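Local coordinates for putative branched-chain amino acid ABC transporter, periplasmic branched-chain amino acid-binding protein (Pseudomonas protegens Pf-5, PDB 4RU0) that probably binds a branched-chain amino acid or a similar small solute in the periplasm and hands it to an ABC transporter, at residues R123-K128 / V146-F151; K181-L186 / Y207-I212; S329-A334 / M375-L380; E140-T145 / L420-I425. All coordinates share one frame; numbering follows the deposited sequence.

Contact 1 (R123-K128 / V146-F151); sequences RAEVDK and VFPYNF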
loop_
_atom_site.group_PDB
_atom_site.type_symbol
_atom_site.label_atom_id
_atom_site.label_comp_id
_atom_site.label_asym_id
_atom_site.label_seq_id
_atom_site.Cartn_x
_atom_site.Cartn_y
_atom_site.Cartn_z
ATOM N N ARG A 123 -5.825 -17.175 11.551
ATOM C CA ARG A 123 -7.120 -17.810 11.350
ATOM C C ARG A 123 -7.568 -17.684 9.896
ATOM O O ARG A 123 -8.419 -18.445 9.434
ATOM C CB ARG A 123 -8.170 -17.243 12.316
ATOM C CG ARG A 123 -8.783 -15.916 11.953
ATOM C CD ARG A 123 -9.954 -15.615 12.897
ATOM N NE ARG A 123 -9.536 -15.288 14.265
ATOM C CZ ARG A 123 -10.378 -14.975 15.252
ATOM N NH1 ARG A 123 -11.687 -14.953 15.043
ATOM N NH2 ARG A 123 -9.914 -14.680 16.458
ATOM N N ALA A 124 -6.968 -16.750 9.167
ATOM C CA ALA A 124 -7.214 -16.641 7.732
ATOM C C ALA A 124 -6.626 -17.839 6.993
ATOM O O ALA A 124 -7.200 -18.319 6.019
ATOM C CB ALA A 124 -6.634 -15.349 7.183
ATOM N N GLU A 125 -5.473 -18.309 7.457
ATOM C CA GLU A 125 -4.835 -19.484 6.875
ATOM C C GLU A 125 -5.691 -20.731 7.096
ATOM O O GLU A 125 -5.892 -21.524 6.173
ATOM C CB GLU A 125 -3.437 -19.685 7.461
ATOM C CG GLU A 125 -2.687 -20.874 6.879
ATOM C CD GLU A 125 -1.180 -20.777 7.084
ATOM O OE1 GLU A 125 -0.682 -19.668 7.391
ATOM O OE2 GLU A 125 -0.491 -21.809 6.933
ATOM N N VAL A 126 -6.206 -20.888 8.315
ATOM C CA VAL A 126 -7.072 -22.020 8.648
ATOM C C VAL A 126 -8.355 -22.014 7.818
ATOM O O VAL A 126 -8.837 -23.068 7.401
ATOM C CB VAL A 126 -7.443 -22.026 10.143
ATOM C CG1 VAL A 126 -8.375 -23.185 10.463
ATOM C CG2 VAL A 126 -6.192 -22.102 10.997
ATOM N N ASP A 127 -8.906 -20.827 7.574
ATOM C CA ASP A 127 -10.172 -20.707 6.844
ATOM C C ASP A 127 -9.956 -20.697 5.338
ATOM O O ASP A 127 -10.912 -20.620 4.572
ATOM C CB ASP A 127 -10.926 -19.436 7.256
ATOM C CG ASP A 127 -11.210 -19.373 8.747
ATOM O OD1 ASP A 127 -11.144 -20.423 9.425
ATOM O OD2 ASP A 127 -11.513 -18.268 9.240
ATOM N N LYS A 128 -8.694 -20.766 4.930
ATOM C CA LYS A 128 -8.305 -20.674 3.523
ATOM C C LYS A 128 -8.907 -19.436 2.841
ATOM O O LYS A 128 -9.536 -19.524 1.778
ATOM C CB LYS A 128 -8.691 -21.959 2.785
ATOM C CG LYS A 128 -7.936 -23.180 3.314
ATOM C CD LYS A 128 -8.343 -24.468 2.620
ATOM C CE LYS A 128 -7.497 -25.634 3.104
ATOM N NZ LYS A 128 -7.914 -26.915 2.473
ATOM N N VAL A 146 5.488 -19.832 3.229
ATOM C CA VAL A 146 5.267 -19.815 4.672
ATOM C C VAL A 146 3.937 -19.130 4.979
ATOM O O VAL A 146 3.283 -19.432 5.976
ATOM C CB VAL A 146 6.429 -19.117 5.404
ATOM C CG1 VAL A 146 6.132 -18.943 6.887
ATOM C CG2 VAL A 146 7.712 -19.917 5.214
ATOM N N PHE A 147 3.520 -18.233 4.087
ATOM C CA PHE A 147 2.266 -17.500 4.253
ATOM C C PHE A 147 1.301 -17.699 3.086
ATOM O O PHE A 147 1.077 -16.777 2.306
ATOM C CB PHE A 147 2.552 -16.012 4.438
ATOM C CG PHE A 147 3.219 -15.687 5.737
ATOM C CD1 PHE A 147 4.596 -15.740 5.853
ATOM C CD2 PHE A 147 2.467 -15.329 6.846
ATOM C CE1 PHE A 147 5.210 -15.440 7.051
ATOM C CE2 PHE A 147 3.075 -15.028 8.042
ATOM C CZ PHE A 147 4.448 -15.083 8.148
ATOM N N PRO A 148 0.701 -18.895 2.988
ATOM C CA PRO A 148 -0.170 -19.261 1.866
ATOM C C PRO A 148 -1.311 -18.275 1.623
ATOM O O PRO A 148 -1.632 -18.006 0.467
ATOM C CB PRO A 148 -0.733 -20.626 2.287
ATOM C CG PRO A 148 0.202 -21.135 3.310
ATOM C CD PRO A 148 0.736 -19.944 4.021
ATOM N N TYR A 149 -1.905 -17.741 2.686
ATOM C CA TYR A 149 -3.087 -16.897 2.542
ATOM C C TYR A 149 -2.898 -15.463 3.047
ATOM O O TYR A 149 -3.859 -14.783 3.396
ATOM C CB TYR A 149 -4.273 -17.564 3.245
ATOM C CG TYR A 149 -4.707 -18.812 2.514
ATOM C CD1 TYR A 149 -4.182 -20.056 2.849
ATOM C CD2 TYR A 149 -5.599 -18.740 1.451
ATOM C CE1 TYR A 149 -4.558 -21.194 2.163
ATOM C CE2 TYR A 149 -5.981 -19.874 0.761
ATOM C CZ TYR A 149 -5.458 -21.095 1.117
ATOM O OH TYR A 149 -5.837 -22.224 0.430
ATOM N N ASN A 150 -1.652 -15.004 3.060
ATOM C CA ASN A 150 -1.343 -13.624 3.421
ATOM C C ASN A 150 -0.586 -12.933 2.283
ATOM O O ASN A 150 0.483 -13.390 1.878
ATOM C CB ASN A 150 -0.527 -13.584 4.715
ATOM C CG ASN A 150 -0.555 -12.223 5.382
ATOM O OD1 ASN A 150 -0.432 -11.188 4.724
ATOM N ND2 ASN A 150 -0.724 -12.218 6.700
ATOM N N PHE A 151 -1.142 -11.836 1.770
ATOM C CA PHE A 151 -0.584 -11.165 0.595
ATOM C C PHE A 151 -0.297 -9.674 0.810
ATOM O O PHE A 151 -1.180 -8.835 0.614
ATOM C CB PHE A 151 -1.533 -11.317 -0.603
ATOM C CG PHE A 151 -1.646 -12.723 -1.127
ATOM C CD1 PHE A 151 -0.932 -13.117 -2.251
ATOM C CD2 PHE A 151 -2.475 -13.649 -0.506
ATOM C CE1 PHE A 151 -1.040 -14.409 -2.745
ATOM C CE2 PHE A 151 -2.583 -14.943 -0.993
ATOM C CZ PHE A 151 -1.868 -15.324 -2.115
HETATM O O HOH W 1 -1.021 -17.491 5.486
#

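Contact 2 (K181-L186 / Y207-I212); sequences KKIATL and YGFENI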
loop_
_atom_site.group_PDB
_atom_site.type_symbol
_atom_site.label_atom_id
_atom_site.label_comp_id
_atom_site.label_asym_id
_atom_site.label_seq_id
_atom_site.Cartn_x
_atom_site.Cartn_y
_atom_site.Cartn_z
ATOM N N LYS A 181 27.682 9.781 1.223
ATOM C CA LYS A 181 26.430 10.484 1.462
ATOM C C LYS A 181 25.838 10.089 2.805
ATOM O O LYS A 181 26.123 9.013 3.325
ATOM C CB LYS A 181 25.431 10.194 0.341
ATOM C CG LYS A 181 25.839 10.767 -0.998
ATOM C CD LYS A 181 25.808 12.282 -0.976
ATOM C CE LYS A 181 26.695 12.876 -2.070
ATOM N NZ LYS A 181 26.267 12.470 -3.433
ATOM N N LYS A 182 25.018 10.970 3.368
ATOM C CA LYS A 182 24.300 10.654 4.596
ATOM C C LYS A 182 22.809 10.585 4.324
ATOM O O LYS A 182 22.237 11.481 3.693
ATOM C CB LYS A 182 24.577 11.689 5.688
ATOM C CG LYS A 182 25.999 11.701 6.216
ATOM C CD LYS A 182 26.131 12.716 7.334
ATOM C CE LYS A 182 27.581 13.046 7.627
ATOM N NZ LYS A 182 27.677 14.113 8.669
ATOM N N ILE A 183 22.186 9.515 4.797
ATOM C CA ILE A 183 20.754 9.359 4.676
ATOM C C ILE A 183 20.175 9.091 6.053
ATOM O O ILE A 183 20.477 8.072 6.669
ATOM C CB ILE A 183 20.389 8.219 3.712
ATOM C CG1 ILE A 183 20.958 8.505 2.325
ATOM C CG2 ILE A 183 18.869 8.023 3.654
ATOM C CD1 ILE A 183 20.687 7.417 1.316
ATOM N N ALA A 184 19.359 10.018 6.544
ATOM C CA ALA A 184 18.758 9.870 7.863
ATOM C C ALA A 184 17.324 9.366 7.742
ATOM O O ALA A 184 16.535 9.890 6.956
ATOM C CB ALA A 184 18.801 11.191 8.631
ATOM N N THR A 185 16.996 8.347 8.527
ATOM C CA THR A 185 15.632 7.860 8.581
ATOM C C THR A 185 15.004 8.282 9.904
ATOM O O THR A 185 15.452 7.875 10.985
ATOM C CB THR A 185 15.557 6.322 8.415
ATOM O OG1 THR A 185 16.049 5.957 7.122
ATOM C CG2 THR A 185 14.121 5.835 8.549
ATOM N N LEU A 186 13.986 9.131 9.801
ATOM C CA LEU A 186 13.211 9.579 10.948
ATOM C C LEU A 186 11.928 8.755 11.041
ATOM O O LEU A 186 11.011 8.940 10.238
ATOM C CB LEU A 186 12.883 11.065 10.819
ATOM C CG LEU A 186 12.255 11.724 12.053
ATOM C CD1 LEU A 186 13.234 11.672 13.206
ATOM C CD2 LEU A 186 11.862 13.155 11.752
ATOM N N TYR A 207 26.334 -0.005 -0.509
ATOM C CA TYR A 207 26.616 1.216 -1.254
ATOM C C TYR A 207 27.410 2.244 -0.453
ATOM O O TYR A 207 27.884 3.241 -1.002
ATOM C CB TYR A 207 25.308 1.823 -1.759
ATOM C CG TYR A 207 24.606 0.926 -2.752
ATOM C CD1 TYR A 207 25.206 0.605 -3.964
ATOM C CD2 TYR A 207 23.355 0.388 -2.474
ATOM C CE1 TYR A 207 24.578 -0.221 -4.873
ATOM C CE2 TYR A 207 22.717 -0.439 -3.381
ATOM C CZ TYR A 207 23.334 -0.739 -4.579
ATOM O OH TYR A 207 22.706 -1.561 -5.484
ATOM N N GLY A 208 27.558 1.999 0.844
ATOM C CA GLY A 208 28.461 2.789 1.659
ATOM C C GLY A 208 27.996 4.173 2.075
ATOM O O GLY A 208 28.821 5.016 2.422
ATOM N N PHE A 209 26.690 4.426 2.049
ATOM C CA PHE A 209 26.197 5.692 2.586
ATOM C C PHE A 209 26.035 5.563 4.103
ATOM O O PHE A 209 25.824 4.479 4.625
ATOM C CB PHE A 209 24.879 6.121 1.920
ATOM C CG PHE A 209 23.734 5.168 2.134
ATOM C CD1 PHE A 209 22.951 5.236 3.280
ATOM C CD2 PHE A 209 23.415 4.226 1.168
ATOM C CE1 PHE A 209 21.897 4.360 3.470
ATOM C CE2 PHE A 209 22.357 3.346 1.354
ATOM C CZ PHE A 209 21.599 3.414 2.505
ATOM N N GLU A 210 26.147 6.675 4.810
ATOM C CA GLU A 210 25.969 6.659 6.251
ATOM C C GLU A 210 24.491 6.455 6.587
ATOM O O GLU A 210 23.633 7.233 6.181
ATOM C CB GLU A 210 26.502 7.949 6.874
ATOM C CG GLU A 210 26.659 7.883 8.379
ATOM C CD GLU A 210 27.311 9.128 8.952
ATOM O OE1 GLU A 210 28.188 9.714 8.275
ATOM O OE2 GLU A 210 26.950 9.517 10.082
ATOM N N ASN A 211 24.205 5.390 7.320
ATOM C CA ASN A 211 22.838 5.023 7.686
ATOM C C ASN A 211 22.458 5.557 9.067
ATOM O O ASN A 211 22.776 4.954 10.085
ATOM C CB ASN A 211 22.689 3.501 7.642
ATOM C CG ASN A 211 21.325 3.025 8.098
ATOM O OD1 ASN A 211 20.330 3.754 8.020
ATOM N ND2 ASN A 211 21.270 1.786 8.570
ATOM N N ILE A 212 21.787 6.701 9.094
ATOM C CA ILE A 212 21.405 7.334 10.351
ATOM C C ILE A 212 19.955 6.994 10.691
ATOM O O ILE A 212 19.041 7.314 9.936
ATOM C CB ILE A 212 21.581 8.870 10.282
ATOM C CG1 ILE A 212 23.030 9.230 9.939
ATOM C CG2 ILE A 212 21.161 9.529 11.593
ATOM C CD1 ILE A 212 23.255 10.712 9.737
HETATM O O HOH W 2 27.084 12.300 10.837
HETATM O O HOH W 3 18.746 5.986 6.795
#

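Contact 3 (S329-A334 / M375-L380); sequences SGLVNA and MGYLGL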
loop_
_atom_site.group_PDB
_atom_site.type_symbol
_atom_site.label_atom_id
_atom_site.label_comp_id
_atom_site.label_asym_id
_atom_site.label_seq_id
_atom_site.Cartn_x
_atom_site.Cartn_y
_atom_site.Cartn_z
ATOM N N SER A 329 -6.063 4.945 -3.901
ATOM C CA SER A 329 -5.689 3.708 -3.233
ATOM C C SER A 329 -6.884 2.764 -3.267
ATOM O O SER A 329 -6.725 1.558 -3.425
ATOM C CB SER A 329 -5.229 3.963 -1.795
ATOM O OG SER A 329 -6.288 4.444 -0.989
ATOM N N GLY A 330 -8.081 3.327 -3.135
ATOM C CA GLY A 330 -9.302 2.554 -3.241
ATOM C C GLY A 330 -9.427 1.921 -4.614
ATOM O O GLY A 330 -9.798 0.752 -4.741
ATOM N N LEU A 331 -9.106 2.696 -5.645
ATOM C CA LEU A 331 -9.156 2.209 -7.019
ATOM C C LEU A 331 -8.174 1.066 -7.255
ATOM O O LEU A 331 -8.503 0.075 -7.898
ATOM C CB LEU A 331 -8.869 3.352 -7.997
ATOM C CG LEU A 331 -9.886 4.492 -8.033
ATOM C CD1 LEU A 331 -9.425 5.590 -8.972
ATOM C CD2 LEU A 331 -11.256 3.972 -8.455
ATOM N N VAL A 332 -6.967 1.211 -6.724
ATOM C CA VAL A 332 -5.923 0.220 -6.942
ATOM C C VAL A 332 -6.171 -1.017 -6.073
ATOM O O VAL A 332 -5.944 -2.150 -6.503
ATOM C CB VAL A 332 -4.525 0.820 -6.666
ATOM C CG1 VAL A 332 -3.474 -0.271 -6.521
ATOM C CG2 VAL A 332 -4.151 1.777 -7.788
ATOM N N ASN A 333 -6.660 -0.788 -4.859
ATOM C CA ASN A 333 -7.031 -1.871 -3.955
ATOM C C ASN A 333 -8.100 -2.771 -4.576
ATOM O O ASN A 333 -8.010 -3.996 -4.513
ATOM C CB ASN A 333 -7.533 -1.305 -2.625
ATOM C CG ASN A 333 -7.265 -2.228 -1.457
ATOM O OD1 ASN A 333 -6.281 -2.967 -1.448
ATOM N ND2 ASN A 333 -8.148 -2.194 -0.462
ATOM N N ALA A 334 -9.104 -2.149 -5.188
ATOM C CA ALA A 334 -10.218 -2.875 -5.780
ATOM C C ALA A 334 -9.811 -3.593 -7.063
ATOM O O ALA A 334 -10.286 -4.692 -7.343
ATOM C CB ALA A 334 -11.376 -1.929 -6.054
HETATM N N MSE A 375 -7.396 -1.629 -18.844
HETATM C CA MSE A 375 -8.233 -1.174 -17.742
HETATM C C MSE A 375 -7.964 0.283 -17.409
HETATM O O MSE A 375 -8.644 0.870 -16.569
HETATM C CB MSE A 375 -8.038 -2.050 -16.502
HETATM C CG MSE A 375 -6.636 -2.587 -16.302
HETATM SE SE MSE A 375 -6.486 -3.583 -14.621
HETATM C CE MSE A 375 -4.781 -4.455 -14.929
ATOM N N GLY A 376 -6.973 0.866 -18.079
ATOM C CA GLY A 376 -6.689 2.282 -17.945
ATOM C C GLY A 376 -5.953 2.652 -16.674
ATOM O O GLY A 376 -6.159 3.737 -16.127
ATOM N N TYR A 377 -5.085 1.759 -16.208
ATOM C CA TYR A 377 -4.311 2.007 -14.994
ATOM C C TYR A 377 -2.829 2.226 -15.284
ATOM O O TYR A 377 -1.984 1.958 -14.428
ATOM C CB TYR A 377 -4.465 0.840 -14.014
ATOM C CG TYR A 377 -5.725 0.876 -13.178
ATOM C CD1 TYR A 377 -5.699 1.340 -11.867
ATOM C CD2 TYR A 377 -6.938 0.437 -13.696
ATOM C CE1 TYR A 377 -6.847 1.371 -11.096
ATOM C CE2 TYR A 377 -8.088 0.465 -12.935
ATOM C CZ TYR A 377 -8.039 0.933 -11.637
ATOM O OH TYR A 377 -9.185 0.961 -10.876
ATOM N N LEU A 378 -2.514 2.720 -16.478
ATOM C CA LEU A 378 -1.123 2.807 -16.921
ATOM C C LEU A 378 -0.242 3.663 -16.006
ATOM O O LEU A 378 0.810 3.210 -15.548
ATOM C CB LEU A 378 -1.054 3.339 -18.349
ATOM C CG LEU A 378 0.308 3.139 -19.012
ATOM C CD1 LEU A 378 0.741 1.681 -18.915
ATOM C CD2 LEU A 378 0.276 3.596 -20.460
ATOM N N GLY A 379 -0.665 4.890 -15.725
ATOM C CA GLY A 379 0.116 5.739 -14.838
ATOM C C GLY A 379 -0.193 5.561 -13.358
ATOM O O GLY A 379 0.529 6.075 -12.497
ATOM N N LEU A 380 -1.264 4.826 -13.062
ATOM C CA LEU A 380 -1.798 4.754 -11.706
ATOM C C LEU A 380 -1.277 3.551 -10.920
ATOM O O LEU A 380 -1.003 3.649 -9.722
ATOM C CB LEU A 380 -3.327 4.722 -11.758
ATOM C CG LEU A 380 -4.091 4.821 -10.440
ATOM C CD1 LEU A 380 -3.586 5.988 -9.604
ATOM C CD2 LEU A 380 -5.578 4.968 -10.719
#

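Contact 4 (E140-T145 / L420-I425); sequences EATDGT and LLRPLI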
loop_
_atom_site.group_PDB
_atom_site.type_symbol
_atom_site.label_atom_id
_atom_site.label_comp_id
_atom_site.label_asym_id
_atom_site.label_seq_id
_atom_site.Cartn_x
_atom_site.Cartn_y
_atom_site.Cartn_z
ATOM N N GLU A 140 7.447 -10.442 5.771
ATOM C CA GLU A 140 7.860 -11.824 5.559
ATOM C C GLU A 140 6.776 -12.637 4.847
ATOM O O GLU A 140 7.037 -13.737 4.372
ATOM C CB GLU A 140 8.244 -12.492 6.887
ATOM C CG GLU A 140 7.118 -12.641 7.891
ATOM C CD GLU A 140 6.914 -11.395 8.728
ATOM O OE1 GLU A 140 7.599 -10.384 8.453
ATOM O OE2 GLU A 140 6.075 -11.428 9.659
ATOM N N ALA A 141 5.569 -12.090 4.747
ATOM C CA ALA A 141 4.505 -12.770 4.018
ATOM C C ALA A 141 4.723 -12.649 2.509
ATOM O O ALA A 141 3.913 -13.132 1.714
ATOM C CB ALA A 141 3.144 -12.225 4.411
ATOM N N THR A 142 5.817 -12.003 2.118
ATOM C CA THR A 142 6.254 -12.036 0.729
ATOM C C THR A 142 6.503 -13.488 0.322
ATOM O O THR A 142 6.183 -13.897 -0.798
ATOM C CB THR A 142 7.534 -11.206 0.507
ATOM O OG1 THR A 142 7.321 -9.856 0.936
ATOM C CG2 THR A 142 7.923 -11.203 -0.961
ATOM N N ASP A 143 7.069 -14.262 1.246
ATOM C CA ASP A 143 7.321 -15.682 1.026
ATOM C C ASP A 143 6.037 -16.479 1.235
ATOM O O ASP A 143 5.728 -16.901 2.349
ATOM C CB ASP A 143 8.423 -16.184 1.965
ATOM C CG ASP A 143 8.928 -17.582 1.604
ATOM O OD1 ASP A 143 8.258 -18.301 0.829
ATOM O OD2 ASP A 143 10.007 -17.968 2.109
ATOM N N GLY A 144 5.297 -16.697 0.155
ATOM C CA GLY A 144 4.042 -17.419 0.239
ATOM C C GLY A 144 4.171 -18.901 0.534
ATOM O O GLY A 144 3.160 -19.587 0.672
ATOM N N THR A 145 5.397 -19.411 0.632
ATOM C CA THR A 145 5.579 -20.809 1.018
ATOM C C THR A 145 5.349 -20.945 2.515
ATOM O O THR A 145 5.055 -22.032 3.011
ATOM C CB THR A 145 6.982 -21.358 0.666
ATOM O OG1 THR A 145 7.980 -20.699 1.459
ATOM C CG2 THR A 145 7.278 -21.175 -0.811
ATOM N N LEU A 420 18.238 -8.426 -4.185
ATOM C CA LEU A 420 19.214 -8.078 -3.166
ATOM C C LEU A 420 18.667 -8.268 -1.749
ATOM O O LEU A 420 19.386 -8.704 -0.850
ATOM C CB LEU A 420 19.671 -6.634 -3.366
ATOM C CG LEU A 420 20.660 -6.056 -2.360
ATOM C CD1 LEU A 420 21.910 -6.915 -2.302
ATOM C CD2 LEU A 420 21.001 -4.626 -2.745
ATOM N N LEU A 421 17.389 -7.947 -1.560
ATOM C CA LEU A 421 16.754 -8.020 -0.242
ATOM C C LEU A 421 16.226 -9.406 0.117
ATOM O O LEU A 421 15.964 -9.688 1.288
ATOM C CB LEU A 421 15.595 -7.031 -0.160
ATOM C CG LEU A 421 15.899 -5.559 -0.378
ATOM C CD1 LEU A 421 14.591 -4.797 -0.526
ATOM C CD2 LEU A 421 16.717 -5.019 0.779
ATOM N N ARG A 422 16.063 -10.260 -0.889
ATOM C CA ARG A 422 15.427 -11.567 -0.711
ATOM C C ARG A 422 16.005 -12.435 0.426
ATOM O O ARG A 422 15.247 -13.132 1.098
ATOM C CB ARG A 422 15.475 -12.347 -2.027
ATOM C CG ARG A 422 14.692 -13.656 -2.001
ATOM C CD ARG A 422 13.185 -13.421 -1.951
ATOM N NE ARG A 422 12.476 -14.601 -1.466
ATOM C CZ ARG A 422 11.170 -14.817 -1.599
ATOM N NH1 ARG A 422 10.397 -13.933 -2.222
ATOM N NH2 ARG A 422 10.635 -15.932 -1.113
ATOM N N PRO A 423 17.336 -12.413 0.645
ATOM C CA PRO A 423 17.812 -13.217 1.779
ATOM C C PRO A 423 17.251 -12.778 3.136
ATOM O O PRO A 423 17.044 -13.624 4.004
ATOM C CB PRO A 423 19.330 -13.018 1.728
ATOM C CG PRO A 423 19.613 -12.791 0.286
ATOM C CD PRO A 423 18.456 -11.962 -0.204
ATOM N N LEU A 424 17.009 -11.484 3.313
ATOM C CA LEU A 424 16.397 -10.992 4.543
ATOM C C LEU A 424 14.985 -11.529 4.690
ATOM O O LEU A 424 14.554 -11.903 5.781
ATOM C CB LEU A 424 16.367 -9.463 4.569
ATOM C CG LEU A 424 17.720 -8.775 4.698
ATOM C CD1 LEU A 424 17.529 -7.269 4.805
ATOM C CD2 LEU A 424 18.454 -9.318 5.907
ATOM N N ILE A 425 14.261 -11.553 3.580
ATOM C CA ILE A 425 12.906 -12.071 3.575
ATOM C C ILE A 425 12.896 -13.574 3.851
ATOM O O ILE A 425 12.163 -14.037 4.729
ATOM C CB ILE A 425 12.206 -11.771 2.246
ATOM C CG1 ILE A 425 11.847 -10.283 2.183
ATOM C CG2 ILE A 425 10.976 -12.665 2.064
ATOM C CD1 ILE A 425 10.955 -9.920 1.033
#

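Contact 1 (R123-K128 / V146-F151)
The Schellman motif that ends helix 114-126 at Lys128 lies over the ring of Tyr149, a residue of the type I turn Phe147-Asn150 that leads into strand 150-151. Lys128 CA stands 3.7 Å from the centroid of the Tyr149 ring and 12° off its normal, a CH-pi contact over the middle of one face. The backbone follows the same face, with Lys128 C 3.6 Å from Tyr149 CE2. Lys128 CB and CG lie at the phenolic end, CG 3.7 Å from Tyr149 OH, and the rest of the extended lysine leads away. Tyr149 CD1 comes 4.0 Å from Glu125 O, the carbonyl that accepts from Lys128 N in the helix-ending motif. Glu125, with CG anti to the backbone N (chi1 -179°), stretches across to Pro148: its OE1 is 3.7 Å from Pro148 CD, and OE2 touches both CD and CG of that ring. Arg359 of helix 355-363 adds a cation-pi contact to Tyr149 and also meets Pro148. No direct hydrogen bond joins the two segments. Instead one water donates to Glu125 OE1 (2.9 Å) and accepts from Tyr149 N (2.9 Å), thus serving a carboxylate oxygen and a turn amide together, while dispersion and weakly polarised C-H groups account for the contact at the aromatic face.

Contact 2 (K181-L186 / Y207-I212)
Four backbone hydrogen bonds join strand 182-186, and Lys181 just before it, to strand 210-212 in parallel, the strand axes 17° apart. Glu210 N donates to Lys181 O (2.8 Å) and Ile183 N to Glu210 O (3.0 Å); Ile212 N then gives to Ile183 O, and Thr185 N to Ile212 O (2.7 Å). Three of them run nearly in line with the accepting carbonyl, whereas the Ile212 N-H reaches Ile183 O tilted from the carbonyl plane. The strands belong to a beta-alpha-beta unit, with helix 197-207 in the connection and strand 210-216 at one margin of the mixed sheet.

Apolar contacts differ on the two faces. On the Ile183 side, Phe209 CG lies between its backbone N and carbonyl carbon (chi1 62°), and Ile183 CD1 sits over one face of the ring, displaced toward the rim, 3.8 Å from the centroid. On the other, Ala184 CB meets Ile212 CB at 4.0 Å.

Polar side chains meet mostly through water. Lys182 and Glu210 lie side by side, pointing the same way, with Lys182 CE 3.4 Å from Glu210 OE1. One water accepts from Lys182 NZ and donates to Glu210 OE2; NZ also bonds to Gln233 O. A second water lies within bonding distance of Ile183 O, Thr185 OG1 and Asn211 OD1, though more acceptors surround it than its protons can serve; Asn211 OD1 also accepts from Gln213. The amide ladder thus fixes the register, while the opposite charges of Lys182 and Glu210, too far apart for a salt bridge, probably attract through solvent.

Contact 3 (S329-A334 / M375-L380)
A tyrosine hydroxyl brought up to a carbonyl within a helix is the odd feature here: Tyr377 OH lies 3.2 Å from Leu331 O, on the long helix 325-348, among mainly aliphatic contacts between the two segments. The same hydroxyl is 3.8 Å from Leu331 CB, so the phenolic end rests against both the backbone and the root of the leucine side chain. Val332 approaches the ring differently, its CG2 lying at the edge, near the ring plane, 4.3 Å from Tyr377 CE1.

Val332 CG2 also packs on Leu380, the two side chains sliding past each other in opposite directions. Leu380 CG, anti to its backbone N (chi1 -173°), is the atom that meets Val332 CG2, at 4.0 Å. Leu380 CD2 meets Leu331 CD1 at 4.3 Å, a loose touch between methyl groups. Thus Leu331 and Val332, successive residues of the helix, each meet both Tyr377 and Leu380. A weak bond from Leu380 N to Tyr377 O closes the turn between those two, and the CB atoms of both point toward the helix.

Further side chains enclose the cluster: Tyr60 of helix 47-67 and Leu304 of helix 299-309 on Leu331, His301 on both leucines, and Leu134 on Val332. Just before Tyr377, Gly376 takes positive phi as the C-prime residue of a Schellman motif. The arrangement is that of a Schellman-capped helix end and the turn that follows it, packed on a long helix, here within the alpha/beta periplasmic binding protein fold of the leucine-binding family.

Contact 4 (E140-T145 / L420-I425)
Thr142 and Ile425 meet where a 3-10 turn, followed by an Asx turn at Asp143, packs on helix 418-435 of this periplasmic binding protein. Their side chains cross at about a right angle: Ile425 CD1 lies 3.6 Å from Thr142 OG1 and 3.7 Å from Thr142 CB, against the flank of the threonine. Ile425 CG2 reaches back toward Asp143 CB, at 4.3 Å. Beside this van der Waals contact, Arg422 slides past Thr142, its NH1 3.9 Å from Thr142 CG2, and turns its NH2 to the carboxylate of Asp143. That salt bridge is long, with Asp143 OD2 3.9 Å from Arg422 NH2 and the carboxylate and guanidinium planes 54° apart, so the attraction is probably weak and poorly directional.

The next shell sets these groups. In Arg422 a bend at chi2 (70°) turns CD out of line with the start of the chain. Asp426 forms a salt bridge with its NE, Arg389 O accepts from its NH1, and Ile425 CG2 lies over the centre of one guanidinium face. This arginine is therefore gripped both from its own helix, by Asp426, and from Arg389 O. Just before Ile425 the helix is kinked: Pro423 has no N-H to give, and Leu424 N makes a weak bond to Leu421 O. Thr142 OG1 is bonded to Thr139 O, and the Thr142 backbone pairs with His391. Asp143 is held by the Asx turn: Thr145 N donates to Asp143 OD1 at 3.1 Å, meeting it on the anti side, 33° out of the carboxylate plane.

Overall arrangement
From the N terminus, contact 1 opens at the end of helix 114-126, and contact 4 opens at 140-145 before 146-151 closes contact 1, so the two cross. They also touch: Phe147 CD1 is 3.5 Å from Glu140 O. Contact 2 closes a short loop through helix 197-207, within the mixed sheet, and contact 3 closes another between helix 325-348 and the turn after helix 369-375. Both nest inside the long loop that contact 4 completes at helix 418-435, joining the C-terminal helix to the 140-145 region. Contacts 2 and 3 lie on opposite sides of the chain's centre, their centres 33 Å apart.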